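Local coordinates for protein glutathione S-transferase 2 (Heligmosomoides polygyrus, PDB 1TW9) that probably catalyses the conjugation of glutathione to electrophilic substrates, releasing a halide from organic halides, as a sigma-class glutathione transferase, at residues P52-D57 with Q65-Y70. Sequence-based numbering, arbitrary orientation.
Sequences PVLEVD and QAICRY
Tyr-70 N donates to Ala-66 O at 3.0 Å, an ordinary helical bond within helix 64-75, while the ring of Tyr-70 leaves the helix to meet Leu-54 and Val-56 of strand 53-56. The two segments belong to the beta-beta-alpha half of the thioredoxin-like N-terminal domain, in which strands 53-56 and 59-62 form a hairpin and the helix then packs against the sheet. The short axes approach to 8.9 Å at 39°, and no hydrogen bond crosses between them, so the join is apolar. Near the cis-proline turn, Ile-67 CD1 lies 3.7 Å from Leu-54 N, against the strand backbone, and also reaches the ring of Pro-52, with 4.1 Å to CG. The branch point of Ile-67 faces Leu-54, whose CB sits 4.1 Å from both CG1 and CG2. Phe-22 of helix 16-24 and Leu-61 of strand 59-62 extend this apolar layer. Tyr-70 CG is anti to the backbone N (chi1 169°), sending the ring along the strand; Leu-54 crosses it at about a right angle, CD2 to Tyr-70 CD2 4.0 Å. The same ring stacks edge-to-face on Phe-83 of the second subunit; an alanine here would probably open a gap beside Leu-54 and Val-56 and leave that Phe-83 without its aromatic mate. At the tip, Val-56 CG2 lies 3.8 Å from Tyr-70 CE2, and both valine methyls come within 3.9 Å of Tyr-70 OH.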
loop_
_atom_site.group_PDB
_atom_site.type_symbol
_atom_site.label_atom_id
_atom_site.label_comp_id
_atom_site.label_asym_id
_atom_site.label_seq_id
_atom_site.Cartn_x
_atom_site.Cartn_y
_atom_site.Cartn_z
ATOM N N PRO A 52 -6.766 0.792 -12.207
ATOM C CA PRO A 52 -8.189 0.685 -12.019
ATOM C C PRO A 52 -8.742 1.796 -11.155
ATOM O O PRO A 52 -8.006 2.418 -10.389
ATOM C CB PRO A 52 -8.298 -0.591 -11.191
ATOM C CG PRO A 52 -7.048 -0.625 -10.443
ATOM C CD PRO A 52 -6.058 -0.262 -11.470
ATOM N N VAL A 53 -10.023 2.054 -11.333
ATOM C CA VAL A 53 -10.736 2.948 -10.464
ATOM C C VAL A 53 -12.040 2.269 -10.141
ATOM O O VAL A 53 -12.766 1.831 -11.061
ATOM C CB VAL A 53 -11.014 4.300 -11.171
ATOM C CG1 VAL A 53 -11.948 5.210 -10.368
ATOM C CG2 VAL A 53 -9.726 5.029 -11.420
ATOM N N LEU A 54 -12.409 2.315 -8.855
ATOM C CA LEU A 54 -13.698 1.824 -8.391
ATOM C C LEU A 54 -14.610 3.010 -8.218
ATOM O O LEU A 54 -14.159 4.014 -7.713
ATOM C CB LEU A 54 -13.494 1.146 -7.019
ATOM C CG LEU A 54 -14.753 0.614 -6.321
ATOM C CD1 LEU A 54 -15.300 -0.591 -7.075
ATOM C CD2 LEU A 54 -14.411 0.361 -4.895
ATOM N N GLU A 55 -15.872 2.906 -8.585
ATOM C CA GLU A 55 -16.891 3.805 -8.103
ATOM C C GLU A 55 -17.811 3.070 -7.152
ATOM O O GLU A 55 -18.314 1.983 -7.488
ATOM C CB GLU A 55 -17.713 4.362 -9.239
ATOM C CG GLU A 55 -16.886 5.258 -10.136
ATOM C CD GLU A 55 -17.708 6.075 -11.106
ATOM O OE1 GLU A 55 -18.964 6.025 -11.051
ATOM O OE2 GLU A 55 -17.086 6.804 -11.909
ATOM N N VAL A 56 -18.083 3.698 -6.011
ATOM C CA VAL A 56 -19.049 3.207 -5.046
ATOM C C VAL A 56 -20.168 4.218 -4.997
ATOM O O VAL A 56 -19.971 5.351 -4.578
ATOM C CB VAL A 56 -18.471 3.090 -3.636
ATOM C CG1 VAL A 56 -19.535 2.457 -2.753
ATOM C CG2 VAL A 56 -17.274 2.231 -3.637
ATOM N N ASP A 57 -21.346 3.868 -5.515
ATOM C CA ASP A 57 -22.411 4.857 -5.531
ATOM C C ASP A 57 -21.967 6.174 -6.207
ATOM O O ASP A 57 -22.344 7.264 -5.777
ATOM C CB ASP A 57 -22.898 5.112 -4.090
ATOM C CG ASP A 57 -23.729 3.980 -3.540
ATOM O OD1 ASP A 57 -23.966 3.001 -4.303
ATOM O OD2 ASP A 57 -24.264 4.027 -2.382
ATOM N N GLN A 65 -4.316 -1.473 -4.642
ATOM C CA GLN A 65 -4.347 -2.031 -3.302
ATOM C C GLN A 65 -5.337 -1.258 -2.415
ATOM O O GLN A 65 -5.930 -1.844 -1.529
ATOM C CB GLN A 65 -2.987 -2.033 -2.635
ATOM C CG GLN A 65 -2.145 -3.176 -3.175
ATOM C CD GLN A 65 -0.940 -3.621 -2.403
ATOM O OE1 GLN A 65 -0.563 -3.104 -1.309
ATOM N NE2 GLN A 65 -0.210 -4.561 -3.057
ATOM N N ALA A 66 -5.539 0.036 -2.654
ATOM C CA ALA A 66 -6.522 0.814 -1.843
ATOM C C ALA A 66 -7.963 0.286 -2.065
ATOM O O ALA A 66 -8.739 0.178 -1.159
ATOM C CB ALA A 66 -6.444 2.234 -2.166
ATOM N N ILE A 67 -8.219 0.005 -3.314
ATOM C CA ILE A 67 -9.449 -0.595 -3.774
ATOM C C ILE A 67 -9.676 -1.977 -3.124
ATOM O O ILE A 67 -10.741 -2.245 -2.546
ATOM C CB ILE A 67 -9.472 -0.654 -5.298
ATOM C CG1 ILE A 67 -9.595 0.754 -5.919
ATOM C CG2 ILE A 67 -10.613 -1.524 -5.725
ATOM C CD1 ILE A 67 -9.387 0.695 -7.401
ATOM N N CYS A 68 -8.684 -2.849 -3.209
ATOM C CA CYS A 68 -8.800 -4.234 -2.699
ATOM C C CYS A 68 -9.015 -4.193 -1.198
ATOM O O CYS A 68 -9.847 -4.878 -0.707
ATOM C CB CYS A 68 -7.523 -5.003 -2.996
ATOM S SG CYS A 68 -7.523 -5.389 -4.729
ATOM N N ARG A 69 -8.221 -3.391 -0.479
ATOM C CA ARG A 69 -8.331 -3.325 0.994
ATOM C C ARG A 69 -9.685 -2.790 1.377
ATOM O O ARG A 69 -10.341 -3.341 2.227
ATOM C CB ARG A 69 -7.249 -2.486 1.557
ATOM C CG ARG A 69 -7.229 -2.370 3.047
ATOM C CD ARG A 69 -6.191 -1.445 3.639
ATOM N NE ARG A 69 -4.866 -1.724 3.153
ATOM C CZ ARG A 69 -4.266 -1.152 2.115
ATOM N NH1 ARG A 69 -4.785 -0.088 1.485
ATOM N NH2 ARG A 69 -3.055 -1.593 1.775
ATOM N N TYR A 70 -10.151 -1.778 0.686
ATOM C CA TYR A 70 -11.485 -1.235 0.931
ATOM C C TYR A 70 -12.608 -2.295 0.773
ATOM O O TYR A 70 -13.447 -2.473 1.639
ATOM C CB TYR A 70 -11.745 -0.035 0.013
ATOM C CG TYR A 70 -13.195 0.418 0.030
ATOM C CD1 TYR A 70 -13.676 1.199 1.099
ATOM C CD2 TYR A 70 -14.098 0.080 -0.960
ATOM C CE1 TYR A 70 -14.938 1.528 1.201
ATOM C CE2 TYR A 70 -15.343 0.456 -0.850
ATOM C CZ TYR A 70 -15.770 1.229 0.169
ATOM O OH TYR A 70 -17.143 1.538 0.184
#